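Local structure of Baccell_00875 (Bacteroides cellulosilyticus DSM 14838, 5NO8) at residues A[156-161]-A[538-543]; A[238-243]-A[253-258]; A[456-461]-A[468-473]. The protein is a polysaccharide lyase that probably removes the L-rhamnose capping glucuronic acid on complex arabinogalactan proteins by beta-elimination. One frame throughout, in Å; residues are numbered along the deposited sequence.

From the N terminus the chain first builds beta-sheet, followed by the short helix 155-161. Interaction 1 joins that helix to residues 538-543, at the start of helix 542-559, and so closes a loop of 376 intervening residues between the beta-rich part and the helical part. Both other contacts lie within this long loop. Interaction 2 closes a short strand-to-helix loop of its own, from strand 232-242 through helix 245-254 and back, before the chain enters the next sheet. Interaction 3 follows in series, pairing consecutive helices 448-465 and 469-485. None touch: the centres of interactions 2 and 3 lie about 53 Å apart, on opposite sides of the chain's centre.

Interaction 1: residues A[156-161]-A[538-543]; sequences QQCINS and VNYEQS
Cys158 and Tyr540 bring the two backbones nearest each other, their CA atoms 7.5 Å apart, where the short helix 156-161 faces the loop just ahead of helix 542-559. Tyr540 carries the contact from its side. With CG anti to the backbone N (chi1 175°), its ring reaches across to the helix and meets two successive residues. Cys158 CB lies over one ring face, 4.2 Å from the centroid of the Tyr540 ring, in a CH-pi contact. Its sulfur sits obliquely to the same ring, SG 4.8 Å from the Tyr540 centroid, and also touches Tyr540 CB. At the far end of the ring Ile159 comes in roughly perpendicular to the tyrosine side chain, and its CD1 comes to 3.5 Å from Tyr540 OH. Val574 of helix 562-576 touches both Ile159 and Tyr540, and Phe184 packs on Ile159, so the cluster is buried. Just beyond, Glu541 takes the N-cap position of helix 542-559: its OE1 accepts from Ser543 N at 2.9 Å, and the same oxygen forms a salt bridge with Arg593. The arrangement is a Cys sulfur-aromatic contact combined with CH-pi packing, at the junction between the beta-rich part and the helical part of the lyase.

Interaction 2: residues A[238-243]-A[253-258]; sequences HVFAHN and LEKGSV
Lys255 reaches from the end of helix 245-254 to two rings on strand 232-242, His238 and Phe240, and presents a different part of its chain to each. Its methylene chain runs nearly straight until chi4 (-66°), where a bend turns NZ toward the imidazole while CE stays above the phenyl ring. The lysine chain and the phenylalanine lie side by side, pointing opposite ways. CE lies over one face of the Phe240 ring, 3.6 Å above its plane and displaced toward the rim, and Lys255 CE is 3.7 Å from Phe240 CD1; this is a CH-pi contact. At chi1 56° the Phe240 ring is set with a face toward the lysine methylenes. His238 is approached differently. Lys255 NZ comes to the ring edge near its plane, and its bond to His238 ND1 is long and weak at 3.3 Å. Lys255 CD rests 3.9 Å from His238 CB, adding an apolar contact beside the polar one. The firmer polar partner of the ammonium group is Asp122, which forms a salt bridge with NZ. Shortened to an alanine here, the side chain would probably leave Asp122 without this countercharge and take the methylene cover from one face of Phe240. Gly256 follows with positive phi (94°) in a Schellman motif, its N bonded to Leu253 O at 3.0 Å, and so turns the chain out of the helix. Strand 232-242 runs between strands 122-131 and 187-194 in an antiparallel sheet: Asp122 comes from the first, Val191 of the second touches Phe240, and helix 245-254 adds Phe248 and Lys251 against the same phenylalanine.

Interaction 3: residues A[456-461]-A[468-473]; sequences ELYFQM and KQFVTD
Phe470 and Met461 make the tight centre of this contact: Met461 CB stands almost directly over the middle of the Phe470 ring, 3.6 Å from its centroid and only 9° off the ring normal, a CH-pi contact. The methionine chain, bent at chi2 and chi3, brings CE near Phe470 CZ. Backbone atoms press in as well, with Tyr458 O 3.3 Å from Phe470 CB and Phe470 O 3.4 Å from Tyr458 CB. Such closeness suits the short segments, whose axes approach to 7.6 Å and run antiparallel at 162°, as a helical hairpin joined by a brief turn within the helical part of the lyase. Tyr458 reaches across the second helix at a slant, with CD2 3.5 Å from Asp473 CB and its ring plane 65° from the carboxylate. The polar ends of both residues look beyond the pair: Tyr458 OH bonds to Gln430, and Asp473 OD1 to Tyr434. On the other flank Phe459 CE1 meets Val471 O at 3.5 Å; only the side chains stay apart, Phe459 CE1 4.1 Å from Val471 CG1, since the Val471 CB bond points away. Leu498 and Leu503 of helix 496-505 add cover there. On the solvent side, exposed Gln469 NE2 gives a 2.8 Å hydrogen bond to Asp473 OD1, arriving from above the carboxylate plane, so that this oxygen has two partners with Tyr434, and exposed Lys468 makes a weak bond to Ala506.

Interaction 1: residues A[156-161]-A[538-543]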
loop_
_atom_site.group_PDB
_atom_site.type_symbol
_atom_site.label_atom_id
_atom_site.label_comp_id
_atom_site.label_asym_id
_atom_site.label_seq_id
_atom_site.Cartn_x
_atom_site.Cartn_y
_atom_site.Cartn_z
ATOM N N GLN A 156 -19.791 -2.496 -4.878
ATOM C CA GLN A 156 -20.919 -1.743 -4.354
ATOM C C GLN A 156 -20.895 -1.762 -2.833
ATOM O O GLN A 156 -21.053 -0.737 -2.210
ATOM C CB GLN A 156 -22.248 -2.290 -4.872
ATOM C CG GLN A 156 -22.511 -1.934 -6.339
ATOM C CD GLN A 156 -21.535 -2.576 -7.341
ATOM O OE1 GLN A 156 -21.113 -1.921 -8.310
ATOM N NE2 GLN A 156 -21.175 -3.858 -7.119
ATOM N N GLN A 157 -20.680 -2.926 -2.242
ATOM C CA GLN A 157 -20.560 -2.979 -0.781
ATOM C C GLN A 157 -19.307 -2.243 -0.284
ATOM O O GLN A 157 -19.329 -1.635 0.778
ATOM C CB GLN A 157 -20.531 -4.413 -0.295
ATOM C CG GLN A 157 -21.859 -5.123 -0.395
ATOM C CD GLN A 157 -21.745 -6.509 0.198
ATOM O OE1 GLN A 157 -21.439 -7.463 -0.508
ATOM N NE2 GLN A 157 -21.940 -6.618 1.504
ATOM N N CYS A 158 -18.215 -2.316 -1.047
ATOM C CA CYS A 158 -16.985 -1.604 -0.655
ATOM C C CYS A 158 -17.208 -0.111 -0.578
ATOM O O CYS A 158 -16.938 0.507 0.432
ATOM C CB CYS A 158 -15.860 -1.882 -1.620
ATOM S SG CYS A 158 -15.222 -3.528 -1.442
ATOM N N ILE A 159 -17.757 0.444 -1.651
ATOM C CA ILE A 159 -17.982 1.868 -1.761
ATOM C C ILE A 159 -18.863 2.417 -0.634
ATOM O O ILE A 159 -18.602 3.494 -0.092
ATOM C CB ILE A 159 -18.546 2.160 -3.186
ATOM C CG1 ILE A 159 -17.404 2.064 -4.212
ATOM C CG2 ILE A 159 -19.311 3.458 -3.279
ATOM C CD1 ILE A 159 -16.364 3.150 -4.150
ATOM N N ASN A 160 -19.898 1.663 -0.268
ATOM C CA ASN A 160 -20.872 2.147 0.696
ATOM C C ASN A 160 -20.638 1.690 2.130
ATOM O O ASN A 160 -21.105 2.354 3.047
ATOM C CB ASN A 160 -22.266 1.719 0.234
ATOM C CG ASN A 160 -22.675 2.444 -1.033
ATOM O OD1 ASN A 160 -22.895 3.659 -1.023
ATOM N ND2 ASN A 160 -22.754 1.715 -2.126
ATOM N N SER A 161 -19.966 0.556 2.292
ATOM C CA SER A 161 -20.026 -0.210 3.552
ATOM C C SER A 161 -18.732 -0.863 4.037
ATOM O O SER A 161 -18.797 -1.722 4.917
ATOM C CB SER A 161 -21.067 -1.335 3.386
ATOM O OG SER A 161 -22.293 -0.787 2.929
ATOM N N VAL A 538 -8.650 -9.026 -8.187
ATOM C CA VAL A 538 -9.189 -8.754 -6.854
ATOM C C VAL A 538 -10.540 -8.101 -7.129
ATOM O O VAL A 538 -10.718 -7.493 -8.183
ATOM C CB VAL A 538 -8.247 -7.811 -6.064
ATOM C CG1 VAL A 538 -8.683 -7.652 -4.611
ATOM C CG2 VAL A 538 -6.803 -8.309 -6.131
ATOM N N ASN A 539 -11.493 -8.223 -6.205
ATOM C CA ASN A 539 -12.872 -7.760 -6.464
ATOM C C ASN A 539 -12.994 -6.254 -6.547
ATOM O O ASN A 539 -13.815 -5.730 -7.294
ATOM C CB ASN A 539 -13.862 -8.268 -5.396
ATOM C CG ASN A 539 -13.974 -9.784 -5.348
ATOM O OD1 ASN A 539 -14.299 -10.359 -4.280
ATOM N ND2 ASN A 539 -13.689 -10.447 -6.465
ATOM N N TYR A 540 -12.191 -5.564 -5.746
ATOM C CA TYR A 540 -12.135 -4.128 -5.774
ATOM C C TYR A 540 -10.772 -3.801 -5.239
ATOM O O TYR A 540 -10.380 -4.377 -4.243
ATOM C CB TYR A 540 -13.224 -3.549 -4.865
ATOM C CG TYR A 540 -13.184 -2.059 -4.729
ATOM C CD1 TYR A 540 -13.708 -1.234 -5.719
ATOM C CD2 TYR A 540 -12.597 -1.452 -3.605
ATOM C CE1 TYR A 540 -13.649 0.146 -5.613
ATOM C CE2 TYR A 540 -12.550 -0.069 -3.482
ATOM C CZ TYR A 540 -13.068 0.723 -4.495
ATOM O OH TYR A 540 -13.026 2.090 -4.380
ATOM N N GLU A 541 -10.063 -2.868 -5.864
ATOM C CA GLU A 541 -8.715 -2.506 -5.387
ATOM C C GLU A 541 -8.161 -1.296 -6.097
ATOM O O GLU A 541 -8.682 -0.844 -7.125
ATOM C CB GLU A 541 -7.744 -3.674 -5.577
ATOM C CG GLU A 541 -7.664 -4.169 -7.020
ATOM C CD GLU A 541 -6.252 -4.567 -7.428
ATOM O OE1 GLU A 541 -5.316 -3.763 -7.140
ATOM O OE2 GLU A 541 -6.065 -5.645 -8.051
ATOM N N GLN A 542 -7.048 -0.797 -5.568
ATOM C CA GLN A 542 -6.412 0.363 -6.128
ATOM C C GLN A 542 -5.935 0.192 -7.572
ATOM O O GLN A 542 -5.946 1.177 -8.329
ATOM C CB GLN A 542 -5.273 0.829 -5.211
ATOM C CG GLN A 542 -4.428 1.980 -5.768
ATOM C CD GLN A 542 -3.174 1.501 -6.451
ATOM O OE1 GLN A 542 -2.892 0.317 -6.498
ATOM N NE2 GLN A 542 -2.400 2.442 -6.978
ATOM N N SER A 543 -5.525 -1.006 -7.969
ATOM C CA SER A 543 -5.097 -1.201 -9.357
ATOM C C SER A 543 -6.239 -1.592 -10.319
ATOM O O SER A 543 -5.975 -2.044 -11.428
ATOM C CB SER A 543 -3.881 -2.131 -9.474
ATOM O OG SER A 543 -4.198 -3.493 -9.244
#

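Interaction 2: residues A[238-243]-A[253-258]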
loop_
_atom_site.group_PDB
_atom_site.type_symbol
_atom_site.label_atom_id
_atom_site.label_comp_id
_atom_site.label_asym_id
_atom_site.label_seq_id
_atom_site.Cartn_x
_atom_site.Cartn_y
_atom_site.Cartn_z
ATOM N N HIS A 238 -9.931 7.039 21.853
ATOM C CA HIS A 238 -11.225 7.599 21.491
ATOM C C HIS A 238 -11.549 7.135 20.079
ATOM O O HIS A 238 -10.685 7.252 19.206
ATOM C CB HIS A 238 -11.141 9.095 21.442
ATOM C CG HIS A 238 -11.049 9.745 22.772
ATOM N ND1 HIS A 238 -11.812 10.840 23.101
ATOM C CD2 HIS A 238 -10.299 9.466 23.862
ATOM C CE1 HIS A 238 -11.528 11.222 24.337
ATOM N NE2 HIS A 238 -10.598 10.416 24.816
ATOM N N VAL A 239 -12.766 6.620 19.881
ATOM C CA VAL A 239 -13.299 6.225 18.589
ATOM C C VAL A 239 -14.441 7.160 18.241
ATOM O O VAL A 239 -15.309 7.417 19.068
ATOM C CB VAL A 239 -13.759 4.766 18.609
ATOM C CG1 VAL A 239 -14.368 4.386 17.270
ATOM C CG2 VAL A 239 -12.588 3.865 18.949
ATOM N N PHE A 240 -14.402 7.745 17.047
ATOM C CA PHE A 240 -15.284 8.889 16.759
ATOM C C PHE A 240 -15.511 9.054 15.264
ATOM O O PHE A 240 -14.692 8.670 14.437
ATOM C CB PHE A 240 -14.680 10.197 17.289
ATOM C CG PHE A 240 -13.292 10.469 16.764
ATOM C CD1 PHE A 240 -12.174 9.954 17.438
ATOM C CD2 PHE A 240 -13.086 11.212 15.607
ATOM C CE1 PHE A 240 -10.896 10.183 16.967
ATOM C CE2 PHE A 240 -11.793 11.435 15.123
ATOM C CZ PHE A 240 -10.699 10.924 15.805
ATOM N N ALA A 241 -16.639 9.669 14.948
ATOM C CA ALA A 241 -16.986 9.997 13.589
ATOM C C ALA A 241 -16.230 11.246 13.169
ATOM O O ALA A 241 -15.980 12.130 13.971
ATOM C CB ALA A 241 -18.486 10.264 13.499
ATOM N N HIS A 242 -15.891 11.323 11.895
ATOM C CA HIS A 242 -15.304 12.517 11.334
ATOM C C HIS A 242 -15.647 12.681 9.864
ATOM O O HIS A 242 -16.187 11.787 9.234
ATOM C CB HIS A 242 -13.779 12.582 11.597
ATOM C CG HIS A 242 -12.982 11.588 10.821
ATOM N ND1 HIS A 242 -12.643 11.777 9.500
ATOM C CD2 HIS A 242 -12.480 10.374 11.165
ATOM C CE1 HIS A 242 -11.933 10.746 9.074
ATOM N NE2 HIS A 242 -11.834 9.873 10.061
ATOM N N ASN A 243 -15.347 13.846 9.339
ATOM C CA ASN A 243 -15.748 14.225 7.976
ATOM C C ASN A 243 -14.660 14.213 6.935
ATOM O O ASN A 243 -14.876 14.671 5.826
ATOM C CB ASN A 243 -16.430 15.588 8.026
ATOM C CG ASN A 243 -17.825 15.503 8.588
ATOM O OD1 ASN A 243 -18.567 14.547 8.315
ATOM N ND2 ASN A 243 -18.201 16.502 9.383
ATOM N N LEU A 253 -5.817 16.443 17.259
ATOM C CA LEU A 253 -5.181 17.507 18.042
ATOM C C LEU A 253 -6.067 17.971 19.210
ATOM O O LEU A 253 -5.555 18.217 20.307
ATOM C CB LEU A 253 -4.812 18.692 17.155
ATOM C CG LEU A 253 -3.773 18.424 16.059
ATOM C CD1 LEU A 253 -3.650 19.623 15.125
ATOM C CD2 LEU A 253 -2.428 18.098 16.676
ATOM N N GLU A 254 -7.383 18.051 18.984
ATOM C CA GLU A 254 -8.319 18.418 20.053
ATOM C C GLU A 254 -8.291 17.441 21.185
ATOM O O GLU A 254 -8.436 17.832 22.341
ATOM C CB GLU A 254 -9.755 18.514 19.552
ATOM C CG GLU A 254 -9.980 19.680 18.616
ATOM C CD GLU A 254 -11.432 19.849 18.201
ATOM O OE1 GLU A 254 -12.141 18.823 18.033
ATOM O OE2 GLU A 254 -11.845 21.031 18.058
ATOM N N LYS A 255 -8.075 16.173 20.854
ATOM C CA LYS A 255 -8.021 15.107 21.845
ATOM C C LYS A 255 -6.664 15.037 22.540
ATOM O O LYS A 255 -6.452 14.163 23.374
ATOM C CB LYS A 255 -8.422 13.775 21.187
ATOM C CG LYS A 255 -9.928 13.767 20.909
ATOM C CD LYS A 255 -10.410 12.621 20.059
ATOM C CE LYS A 255 -11.837 12.891 19.584
ATOM N NZ LYS A 255 -12.796 12.912 20.724
ATOM N N GLY A 256 -5.743 15.949 22.207
ATOM C CA GLY A 256 -4.479 16.081 22.921
ATOM C C GLY A 256 -3.294 15.318 22.349
ATOM O O GLY A 256 -2.228 15.304 22.955
ATOM N N SER A 257 -3.468 14.700 21.186
ATOM C CA SER A 257 -2.368 13.993 20.534
ATOM C C SER A 257 -1.566 14.957 19.639
ATOM O O SER A 257 -1.769 16.177 19.697
ATOM C CB SER A 257 -2.914 12.821 19.747
ATOM O OG SER A 257 -1.851 11.992 19.294
ATOM N N VAL A 258 -0.603 14.426 18.883
ATOM C CA VAL A 258 0.256 15.255 18.033
ATOM C C VAL A 258 0.344 14.655 16.654
ATOM O O VAL A 258 0.039 13.467 16.461
ATOM C CB VAL A 258 1.677 15.431 18.627
ATOM C CG1 VAL A 258 1.607 16.001 20.036
ATOM C CG2 VAL A 258 2.462 14.132 18.634
#

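Interaction 3: residues A[456-461]-A[468-473]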
loop_
_atom_site.group_PDB
_atom_site.type_symbol
_atom_site.label_atom_id
_atom_site.label_comp_id
_atom_site.label_asym_id
_atom_site.label_seq_id
_atom_site.Cartn_x
_atom_site.Cartn_y
_atom_site.Cartn_z
ATOM N N GLU A 456 3.227 -1.180 -24.773
ATOM C CA GLU A 456 4.063 -0.118 -24.240
ATOM C C GLU A 456 5.492 -0.368 -24.655
ATOM O O GLU A 456 6.125 0.538 -25.173
ATOM C CB GLU A 456 3.972 -0.030 -22.711
ATOM C CG GLU A 456 5.027 0.883 -22.084
ATOM C CD GLU A 456 4.524 2.162 -21.449
ATOM O OE1 GLU A 456 3.322 2.288 -21.098
ATOM O OE2 GLU A 456 5.381 3.069 -21.256
ATOM N N LEU A 457 5.993 -1.577 -24.453
ATOM C CA LEU A 457 7.373 -1.882 -24.825
ATOM C C LEU A 457 7.626 -1.521 -26.289
ATOM O O LEU A 457 8.611 -0.835 -26.613
ATOM C CB LEU A 457 7.749 -3.333 -24.558
ATOM C CG LEU A 457 9.138 -3.747 -25.050
ATOM C CD1 LEU A 457 10.252 -3.081 -24.239
ATOM C CD2 LEU A 457 9.338 -5.235 -25.052
ATOM N N TYR A 458 6.728 -1.959 -27.173
ATOM C CA TYR A 458 6.944 -1.725 -28.608
ATOM C C TYR A 458 6.940 -0.250 -28.960
ATOM O O TYR A 458 7.834 0.202 -29.678
ATOM C CB TYR A 458 5.930 -2.521 -29.473
ATOM C CG TYR A 458 6.025 -4.027 -29.419
ATOM C CD1 TYR A 458 7.196 -4.691 -29.109
ATOM C CD2 TYR A 458 4.910 -4.813 -29.740
ATOM C CE1 TYR A 458 7.262 -6.077 -29.086
ATOM C CE2 TYR A 458 4.967 -6.188 -29.731
ATOM C CZ TYR A 458 6.126 -6.821 -29.410
ATOM O OH TYR A 458 6.184 -8.186 -29.390
ATOM N N PHE A 459 5.996 0.530 -28.442
ATOM C CA PHE A 459 5.985 1.951 -28.722
ATOM C C PHE A 459 7.249 2.648 -28.180
ATOM O O PHE A 459 7.807 3.525 -28.848
ATOM C CB PHE A 459 4.749 2.634 -28.172
ATOM C CG PHE A 459 3.447 2.200 -28.815
ATOM C CD1 PHE A 459 3.268 2.253 -30.195
ATOM C CD2 PHE A 459 2.372 1.796 -28.022
ATOM C CE1 PHE A 459 2.047 1.888 -30.765
ATOM C CE2 PHE A 459 1.164 1.416 -28.581
ATOM C CZ PHE A 459 0.997 1.478 -29.959
ATOM N N GLN A 460 7.721 2.222 -27.012
ATOM C CA GLN A 460 8.982 2.762 -26.469
ATOM C C GLN A 460 10.173 2.392 -27.368
ATOM O O GLN A 460 11.073 3.214 -27.584
ATOM C CB GLN A 460 9.224 2.237 -25.051
ATOM C CG GLN A 460 8.174 2.644 -24.027
ATOM C CD GLN A 460 8.275 4.079 -23.574
ATOM O OE1 GLN A 460 9.052 4.870 -24.116
ATOM N NE2 GLN A 460 7.451 4.440 -22.582
ATOM N N MET A 461 10.195 1.150 -27.851
ATOM C CA MET A 461 11.241 0.682 -28.774
ATOM C C MET A 461 11.291 1.449 -30.102
ATOM O O MET A 461 12.368 1.547 -30.703
ATOM C CB MET A 461 11.150 -0.816 -29.027
ATOM C CG MET A 461 11.557 -1.708 -27.867
ATOM S SD MET A 461 13.258 -1.510 -27.363
ATOM C CE MET A 461 14.216 -2.180 -28.748
ATOM N N LYS A 468 9.781 2.020 -37.639
ATOM C CA LYS A 468 8.314 2.118 -37.671
ATOM C C LYS A 468 7.569 0.800 -37.454
ATOM O O LYS A 468 6.405 0.829 -37.049
ATOM C CB LYS A 468 7.822 2.801 -38.955
ATOM C CG LYS A 468 8.113 4.292 -39.003
ATOM C CD LYS A 468 7.654 4.899 -40.324
ATOM C CE LYS A 468 7.995 6.369 -40.373
ATOM N NZ LYS A 468 7.411 7.009 -41.574
ATOM N N GLN A 469 8.222 -0.334 -37.676
ATOM C CA GLN A 469 7.614 -1.643 -37.423
ATOM C C GLN A 469 7.217 -1.841 -35.944
ATOM O O GLN A 469 6.238 -2.500 -35.653
ATOM C CB GLN A 469 8.541 -2.785 -37.875
ATOM C CG GLN A 469 7.963 -4.201 -37.770
ATOM C CD GLN A 469 6.729 -4.414 -38.653
ATOM O OE1 GLN A 469 6.720 -4.015 -39.818
ATOM N NE2 GLN A 469 5.688 -5.054 -38.099
ATOM N N PHE A 470 7.979 -1.265 -35.018
ATOM C CA PHE A 470 7.570 -1.270 -33.604
ATOM C C PHE A 470 6.219 -0.597 -33.331
ATOM O O PHE A 470 5.455 -1.047 -32.478
ATOM C CB PHE A 470 8.663 -0.628 -32.734
ATOM C CG PHE A 470 9.840 -1.506 -32.519
ATOM C CD1 PHE A 470 9.713 -2.677 -31.820
ATOM C CD2 PHE A 470 11.094 -1.149 -32.999
ATOM C CE1 PHE A 470 10.789 -3.502 -31.602
ATOM C CE2 PHE A 470 12.174 -1.977 -32.789
ATOM C CZ PHE A 470 12.019 -3.158 -32.092
ATOM N N VAL A 471 5.926 0.475 -34.044
ATOM C CA VAL A 471 4.691 1.191 -33.883
ATOM C C VAL A 471 3.543 0.323 -34.429
ATOM O O VAL A 471 2.448 0.274 -33.847
ATOM C CB VAL A 471 4.725 2.540 -34.605
ATOM C CG1 VAL A 471 3.435 3.312 -34.392
ATOM C CG2 VAL A 471 5.930 3.372 -34.142
ATOM N N THR A 472 3.798 -0.339 -35.560
ATOM C CA THR A 472 2.833 -1.298 -36.117
ATOM C C THR A 472 2.541 -2.425 -35.119
ATOM O O THR A 472 1.379 -2.725 -34.855
ATOM C CB THR A 472 3.325 -1.856 -37.480
ATOM O OG1 THR A 472 3.385 -0.774 -38.411
ATOM C CG2 THR A 472 2.414 -2.967 -38.012
ATOM N N ASP A 473 3.587 -3.008 -34.544
ATOM C CA ASP A 473 3.438 -4.090 -33.577
ATOM C C ASP A 473 2.718 -3.636 -32.304
ATOM O O ASP A 473 1.885 -4.378 -31.773
ATOM C CB ASP A 473 4.801 -4.723 -33.229
ATOM C CG ASP A 473 5.456 -5.413 -34.431
ATOM O OD1 ASP A 473 4.782 -5.606 -35.464
ATOM O OD2 ASP A 473 6.652 -5.744 -34.358
#